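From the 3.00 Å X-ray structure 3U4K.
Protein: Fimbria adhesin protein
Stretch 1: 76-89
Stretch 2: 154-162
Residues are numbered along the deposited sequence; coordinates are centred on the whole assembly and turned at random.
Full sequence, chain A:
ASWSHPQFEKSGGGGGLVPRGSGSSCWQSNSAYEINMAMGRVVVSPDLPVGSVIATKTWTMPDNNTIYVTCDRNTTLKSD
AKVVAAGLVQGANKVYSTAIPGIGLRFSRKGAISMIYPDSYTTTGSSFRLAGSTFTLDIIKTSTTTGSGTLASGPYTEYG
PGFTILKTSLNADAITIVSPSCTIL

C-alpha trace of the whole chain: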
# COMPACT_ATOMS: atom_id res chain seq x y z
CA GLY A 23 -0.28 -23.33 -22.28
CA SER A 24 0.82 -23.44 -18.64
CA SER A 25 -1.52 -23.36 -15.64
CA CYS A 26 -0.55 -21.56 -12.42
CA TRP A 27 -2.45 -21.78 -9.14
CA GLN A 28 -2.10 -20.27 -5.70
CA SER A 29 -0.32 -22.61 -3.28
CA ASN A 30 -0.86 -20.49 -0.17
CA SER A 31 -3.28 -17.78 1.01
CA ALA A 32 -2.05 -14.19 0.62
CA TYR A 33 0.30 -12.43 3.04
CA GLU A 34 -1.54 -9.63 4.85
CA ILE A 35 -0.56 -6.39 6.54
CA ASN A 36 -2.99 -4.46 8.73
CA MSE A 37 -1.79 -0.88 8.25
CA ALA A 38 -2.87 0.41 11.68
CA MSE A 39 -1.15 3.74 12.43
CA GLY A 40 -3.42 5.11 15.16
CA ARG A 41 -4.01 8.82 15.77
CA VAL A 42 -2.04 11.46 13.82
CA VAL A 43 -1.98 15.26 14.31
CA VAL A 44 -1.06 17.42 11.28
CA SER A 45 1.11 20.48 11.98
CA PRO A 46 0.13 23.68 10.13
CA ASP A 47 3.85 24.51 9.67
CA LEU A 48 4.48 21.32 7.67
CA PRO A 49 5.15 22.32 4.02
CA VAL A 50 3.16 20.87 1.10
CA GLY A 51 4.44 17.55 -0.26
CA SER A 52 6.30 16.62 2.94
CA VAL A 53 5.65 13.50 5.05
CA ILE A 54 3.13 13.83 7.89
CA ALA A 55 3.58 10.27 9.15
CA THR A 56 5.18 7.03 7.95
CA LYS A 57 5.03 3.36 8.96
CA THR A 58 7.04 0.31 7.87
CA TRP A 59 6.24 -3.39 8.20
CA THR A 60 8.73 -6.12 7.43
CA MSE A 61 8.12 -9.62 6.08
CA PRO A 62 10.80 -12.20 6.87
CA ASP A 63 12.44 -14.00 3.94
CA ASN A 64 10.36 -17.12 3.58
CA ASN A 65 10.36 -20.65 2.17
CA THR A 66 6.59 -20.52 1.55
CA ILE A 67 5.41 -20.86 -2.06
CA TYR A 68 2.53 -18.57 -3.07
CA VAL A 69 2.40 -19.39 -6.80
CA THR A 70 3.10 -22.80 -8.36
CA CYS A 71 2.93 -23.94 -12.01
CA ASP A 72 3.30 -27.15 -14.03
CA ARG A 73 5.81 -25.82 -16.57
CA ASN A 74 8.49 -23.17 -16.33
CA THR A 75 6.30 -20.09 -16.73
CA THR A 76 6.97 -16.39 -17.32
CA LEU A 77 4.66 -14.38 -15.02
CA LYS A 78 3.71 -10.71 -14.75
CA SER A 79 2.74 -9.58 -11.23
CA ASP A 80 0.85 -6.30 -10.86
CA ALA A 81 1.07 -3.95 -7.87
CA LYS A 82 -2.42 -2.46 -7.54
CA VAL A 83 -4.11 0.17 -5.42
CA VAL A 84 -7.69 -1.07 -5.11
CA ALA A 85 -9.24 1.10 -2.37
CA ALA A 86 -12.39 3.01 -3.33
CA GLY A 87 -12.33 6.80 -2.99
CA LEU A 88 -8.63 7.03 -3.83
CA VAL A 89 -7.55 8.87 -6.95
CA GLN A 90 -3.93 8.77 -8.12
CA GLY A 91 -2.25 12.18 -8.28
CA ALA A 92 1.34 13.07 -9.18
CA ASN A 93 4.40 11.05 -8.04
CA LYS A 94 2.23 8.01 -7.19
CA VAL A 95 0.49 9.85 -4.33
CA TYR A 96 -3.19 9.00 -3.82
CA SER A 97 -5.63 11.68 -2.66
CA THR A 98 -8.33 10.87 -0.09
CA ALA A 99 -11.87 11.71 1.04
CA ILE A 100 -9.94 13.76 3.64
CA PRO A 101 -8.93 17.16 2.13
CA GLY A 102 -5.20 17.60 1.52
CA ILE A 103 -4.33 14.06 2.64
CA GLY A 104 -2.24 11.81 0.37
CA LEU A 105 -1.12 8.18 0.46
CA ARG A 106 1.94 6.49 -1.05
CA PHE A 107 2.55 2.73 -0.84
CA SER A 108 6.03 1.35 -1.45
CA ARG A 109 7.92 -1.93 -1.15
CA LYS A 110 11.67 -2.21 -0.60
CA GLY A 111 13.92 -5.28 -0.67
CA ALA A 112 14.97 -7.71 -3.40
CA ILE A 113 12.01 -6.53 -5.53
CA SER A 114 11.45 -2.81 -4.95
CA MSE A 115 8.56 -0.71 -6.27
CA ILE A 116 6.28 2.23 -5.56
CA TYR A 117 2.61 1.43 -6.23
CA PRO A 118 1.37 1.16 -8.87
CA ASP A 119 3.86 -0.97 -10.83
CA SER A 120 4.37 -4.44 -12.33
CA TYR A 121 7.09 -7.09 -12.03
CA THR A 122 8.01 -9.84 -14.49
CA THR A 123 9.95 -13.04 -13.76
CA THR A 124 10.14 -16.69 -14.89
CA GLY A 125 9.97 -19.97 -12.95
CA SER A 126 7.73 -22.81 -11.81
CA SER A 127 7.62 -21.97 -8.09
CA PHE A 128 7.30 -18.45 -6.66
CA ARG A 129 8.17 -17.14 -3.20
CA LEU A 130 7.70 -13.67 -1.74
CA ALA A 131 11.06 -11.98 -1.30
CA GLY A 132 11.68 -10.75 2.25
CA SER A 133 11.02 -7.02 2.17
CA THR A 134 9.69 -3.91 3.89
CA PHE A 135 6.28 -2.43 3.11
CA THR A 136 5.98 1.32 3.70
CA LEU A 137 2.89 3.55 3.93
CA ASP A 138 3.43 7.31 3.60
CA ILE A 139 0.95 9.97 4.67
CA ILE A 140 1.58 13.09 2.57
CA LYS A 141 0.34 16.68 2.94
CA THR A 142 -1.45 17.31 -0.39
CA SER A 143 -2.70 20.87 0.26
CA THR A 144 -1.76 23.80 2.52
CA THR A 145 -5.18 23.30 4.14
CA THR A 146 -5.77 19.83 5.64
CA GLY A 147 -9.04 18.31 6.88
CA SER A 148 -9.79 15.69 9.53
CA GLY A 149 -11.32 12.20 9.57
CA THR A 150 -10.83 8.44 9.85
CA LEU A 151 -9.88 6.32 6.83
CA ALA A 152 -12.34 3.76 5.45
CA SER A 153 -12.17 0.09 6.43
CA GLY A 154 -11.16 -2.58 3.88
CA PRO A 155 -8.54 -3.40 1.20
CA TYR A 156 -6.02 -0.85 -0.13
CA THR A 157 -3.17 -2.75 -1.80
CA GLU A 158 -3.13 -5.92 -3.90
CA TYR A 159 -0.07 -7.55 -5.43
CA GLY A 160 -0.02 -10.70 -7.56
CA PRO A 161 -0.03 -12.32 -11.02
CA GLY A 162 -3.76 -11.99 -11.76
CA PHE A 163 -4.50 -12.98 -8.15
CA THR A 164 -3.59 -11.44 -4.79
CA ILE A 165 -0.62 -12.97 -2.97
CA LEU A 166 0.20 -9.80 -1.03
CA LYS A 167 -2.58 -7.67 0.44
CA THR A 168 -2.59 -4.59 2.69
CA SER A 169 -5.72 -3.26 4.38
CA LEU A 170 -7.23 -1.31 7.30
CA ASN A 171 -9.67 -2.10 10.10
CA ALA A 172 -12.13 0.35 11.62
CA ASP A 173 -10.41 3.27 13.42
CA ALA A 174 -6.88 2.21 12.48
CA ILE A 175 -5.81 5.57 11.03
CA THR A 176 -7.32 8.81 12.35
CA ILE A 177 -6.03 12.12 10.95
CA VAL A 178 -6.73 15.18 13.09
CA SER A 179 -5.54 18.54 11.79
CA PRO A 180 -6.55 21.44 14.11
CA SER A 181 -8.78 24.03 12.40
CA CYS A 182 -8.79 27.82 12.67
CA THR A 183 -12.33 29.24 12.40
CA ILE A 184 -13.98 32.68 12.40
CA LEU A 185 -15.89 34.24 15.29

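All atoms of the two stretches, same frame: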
# COMPACT_ATOMS: atom_id res chain seq x y z
N THR A 76 6.63 -17.80 -17.45
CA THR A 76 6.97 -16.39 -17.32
C THR A 76 5.75 -15.57 -16.86
O THR A 76 4.77 -15.43 -17.60
CB THR A 76 7.60 -15.81 -18.61
OG1 THR A 76 7.75 -14.40 -18.49
CG2 THR A 76 6.75 -16.14 -19.85
N LEU A 77 5.81 -15.06 -15.64
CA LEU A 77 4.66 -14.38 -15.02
C LEU A 77 4.84 -12.89 -14.80
O LEU A 77 5.93 -12.43 -14.46
CB LEU A 77 4.29 -15.04 -13.69
CG LEU A 77 3.49 -16.35 -13.71
CD1 LEU A 77 3.30 -16.85 -12.29
CD2 LEU A 77 2.15 -16.19 -14.41
N LYS A 78 3.75 -12.15 -15.00
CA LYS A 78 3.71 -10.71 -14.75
C LYS A 78 2.84 -10.42 -13.53
O LYS A 78 1.62 -10.64 -13.55
CB LYS A 78 3.18 -9.99 -15.99
CG LYS A 78 2.96 -8.50 -15.84
CD LYS A 78 2.15 -7.96 -17.01
CE LYS A 78 1.74 -6.51 -16.80
NZ LYS A 78 2.91 -5.60 -16.77
N SER A 79 3.46 -9.94 -12.45
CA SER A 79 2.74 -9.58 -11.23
C SER A 79 2.50 -8.08 -11.14
O SER A 79 3.44 -7.29 -11.23
CB SER A 79 3.50 -10.06 -9.99
OG SER A 79 3.22 -11.42 -9.71
N ASP A 80 1.24 -7.71 -10.94
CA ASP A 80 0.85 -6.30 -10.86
C ASP A 80 0.70 -5.81 -9.42
O ASP A 80 0.10 -6.49 -8.59
CB ASP A 80 -0.46 -6.06 -11.63
CG ASP A 80 -0.32 -6.33 -13.12
OD1 ASP A 80 -1.33 -6.72 -13.74
OD2 ASP A 80 0.79 -6.16 -13.66
N ALA A 81 1.26 -4.64 -9.14
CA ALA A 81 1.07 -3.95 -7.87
C ALA A 81 -0.07 -2.95 -8.03
O ALA A 81 0.06 -1.97 -8.77
CB ALA A 81 2.35 -3.25 -7.44
N LYS A 82 -1.18 -3.22 -7.35
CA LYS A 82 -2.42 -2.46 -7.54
C LYS A 82 -2.91 -1.77 -6.28
O LYS A 82 -2.88 -2.34 -5.18
CB LYS A 82 -3.53 -3.37 -8.08
CG LYS A 82 -3.45 -3.64 -9.57
CD LYS A 82 -4.60 -4.53 -10.02
CE LYS A 82 -4.49 -4.85 -11.50
NZ LYS A 82 -5.48 -5.88 -11.92
N VAL A 83 -3.35 -0.53 -6.44
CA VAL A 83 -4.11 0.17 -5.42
C VAL A 83 -5.58 -0.02 -5.76
O VAL A 83 -6.03 0.37 -6.84
CB VAL A 83 -3.76 1.67 -5.36
CG1 VAL A 83 -4.58 2.36 -4.29
CG2 VAL A 83 -2.27 1.86 -5.09
N VAL A 84 -6.32 -0.63 -4.83
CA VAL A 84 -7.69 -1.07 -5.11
C VAL A 84 -8.75 -0.38 -4.26
O VAL A 84 -9.95 -0.60 -4.47
CB VAL A 84 -7.83 -2.60 -4.96
CG1 VAL A 84 -7.12 -3.31 -6.11
CG2 VAL A 84 -7.29 -3.07 -3.62
N ALA A 85 -8.32 0.43 -3.29
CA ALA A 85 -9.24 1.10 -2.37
C ALA A 85 -10.12 2.14 -3.06
O ALA A 85 -9.63 2.98 -3.82
CB ALA A 85 -8.46 1.75 -1.23
N ALA A 86 -11.42 2.07 -2.78
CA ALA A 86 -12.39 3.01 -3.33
C ALA A 86 -12.23 4.38 -2.69
O ALA A 86 -11.93 4.49 -1.50
CB ALA A 86 -13.81 2.48 -3.14
N GLY A 87 -12.43 5.43 -3.48
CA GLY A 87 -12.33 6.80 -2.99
C GLY A 87 -10.91 7.35 -3.03
O GLY A 87 -10.64 8.43 -2.50
N LEU A 88 -10.01 6.60 -3.66
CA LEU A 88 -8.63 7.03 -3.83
C LEU A 88 -8.34 7.29 -5.29
O LEU A 88 -8.50 6.40 -6.12
CB LEU A 88 -7.66 5.99 -3.27
CG LEU A 88 -7.17 6.14 -1.83
CD1 LEU A 88 -8.29 5.96 -0.81
CD2 LEU A 88 -6.04 5.16 -1.56
N VAL A 89 -7.93 8.51 -5.60
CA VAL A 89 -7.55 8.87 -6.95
C VAL A 89 -6.05 9.15 -6.97
O VAL A 89 -5.53 9.84 -6.10
CB VAL A 89 -8.33 10.09 -7.48
CG1 VAL A 89 -7.99 10.37 -8.94
CG2 VAL A 89 -9.83 9.88 -7.32
N GLY A 154 -11.24 -1.69 5.05
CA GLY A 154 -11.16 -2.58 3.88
C GLY A 154 -9.82 -2.60 3.17
O GLY A 154 -8.84 -2.06 3.68
N PRO A 155 -9.77 -3.24 1.99
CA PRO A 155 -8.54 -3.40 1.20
C PRO A 155 -8.00 -2.09 0.64
O PRO A 155 -8.77 -1.15 0.40
CB PRO A 155 -8.98 -4.31 0.05
CG PRO A 155 -10.44 -4.07 -0.08
CD PRO A 155 -10.92 -3.89 1.33
N TYR A 156 -6.68 -2.03 0.44
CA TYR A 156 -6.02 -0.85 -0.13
C TYR A 156 -5.01 -1.24 -1.20
O TYR A 156 -4.96 -0.64 -2.27
CB TYR A 156 -5.32 -0.04 0.97
CG TYR A 156 -6.25 0.86 1.75
CD1 TYR A 156 -7.02 0.37 2.80
CD2 TYR A 156 -6.35 2.22 1.43
CE1 TYR A 156 -7.88 1.20 3.51
CE2 TYR A 156 -7.20 3.06 2.13
CZ TYR A 156 -7.97 2.55 3.17
OH TYR A 156 -8.81 3.38 3.87
N THR A 157 -4.21 -2.26 -0.90
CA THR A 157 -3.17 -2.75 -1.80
C THR A 157 -3.38 -4.21 -2.16
O THR A 157 -3.80 -5.02 -1.32
CB THR A 157 -1.77 -2.52 -1.18
OG1 THR A 157 -1.27 -1.24 -1.59
CG2 THR A 157 -0.77 -3.63 -1.55
N GLU A 158 -3.10 -4.54 -3.42
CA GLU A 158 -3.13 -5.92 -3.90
C GLU A 158 -2.01 -6.17 -4.89
O GLU A 158 -1.88 -5.48 -5.90
CB GLU A 158 -4.49 -6.25 -4.52
CG GLU A 158 -5.57 -6.53 -3.49
CD GLU A 158 -6.92 -6.88 -4.10
OE1 GLU A 158 -7.07 -6.81 -5.34
OE2 GLU A 158 -7.83 -7.24 -3.32
N TYR A 159 -1.18 -7.17 -4.58
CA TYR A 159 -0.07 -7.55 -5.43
C TYR A 159 -0.16 -9.02 -5.80
O TYR A 159 -0.39 -9.87 -4.94
CB TYR A 159 1.26 -7.25 -4.74
CG TYR A 159 2.47 -7.69 -5.53
CD1 TYR A 159 2.84 -7.01 -6.69
CD2 TYR A 159 3.25 -8.76 -5.11
CE1 TYR A 159 3.96 -7.40 -7.42
CE2 TYR A 159 4.37 -9.16 -5.83
CZ TYR A 159 4.72 -8.48 -6.98
OH TYR A 159 5.83 -8.86 -7.70
N GLY A 160 0.04 -9.32 -7.08
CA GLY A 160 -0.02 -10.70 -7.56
C GLY A 160 -0.10 -10.82 -9.07
O GLY A 160 -0.30 -9.82 -9.76
N PRO A 161 0.07 -12.05 -9.59
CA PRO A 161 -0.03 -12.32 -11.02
C PRO A 161 -1.45 -12.71 -11.43
O PRO A 161 -1.72 -13.87 -11.71
CB PRO A 161 0.94 -13.49 -11.22
CG PRO A 161 1.00 -14.17 -9.89
CD PRO A 161 0.45 -13.25 -8.84
N GLY A 162 -2.35 -11.73 -11.45
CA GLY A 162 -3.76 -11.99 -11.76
C GLY A 162 -4.53 -12.52 -10.57
O GLY A 162 -5.72 -12.82 -10.68

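Residues 76-83 and 154-160 lie side by side as antiparallel β-strands, their directions 174° apart, and the two stretches together bury 710 Å². Main-chain hydrogen bonds form the framework. Asp80 and Gly160 use both their donors and acceptors on each other: Asp80 N donates to Gly160 O (2.9 Å), and Gly160 N to Asp80 O (3.2 Å). Two residues along, Lys82 N reaches Glu158 O and Glu158 N reaches Lys82 O, both at 2.8 Å. Just beyond the strand, Val84 N donates to Tyr156 O (2.9 Å), closing the ladder.

Several of these carbonyls also receive CA-H...O contacts. Asp80 O lies 3.3 Å from Tyr159 CA, and Lys82 O 3.4 Å from Thr157 CA. Beyond Gly160 the ladder stops: Gly162 N turns back to Gly160 O in a weak hydrogen bond (3.3 Å). Ser79 OG approaches Pro161 N to 3.2 Å, but the proline nitrogen has no hydrogen to share, and Lys78 O meets Pro161 CA at 3.5 Å.

Side chains alternate across the sheet. Ala81, Val83, Thr157 and Tyr159 share one face, where the small Ala81 lies beside the buried Tyr159 ring: Ala81 CA sits at the ring edge, 3.7 Å from Tyr159 CD1. Asp80, Lys82 and Glu158 occupy the other face. No salt bridge joins the stretches there; the Lys82 side chain ends leading away, and Asp80 OD2 instead forms a long salt bridge with Lys78 NZ (3.8 Å), which is also hydrogen-bonded elsewhere in the structure.

Apolar contacts finish both ends. Leu77 CD1 packs against Pro161 CB at 4.2 Å. At the other end, the methyl of Ala85 approaches the buried Tyr156 ring (Ala85 CB to Tyr156 CD2, 3.4 Å), and Leu88 CD2 lies at that ring's edge, 4.2 Å from Tyr156 CD2. A type II turn from Ala85 to Leu88 links these two contacts, with Gly87 accommodating its positive phi.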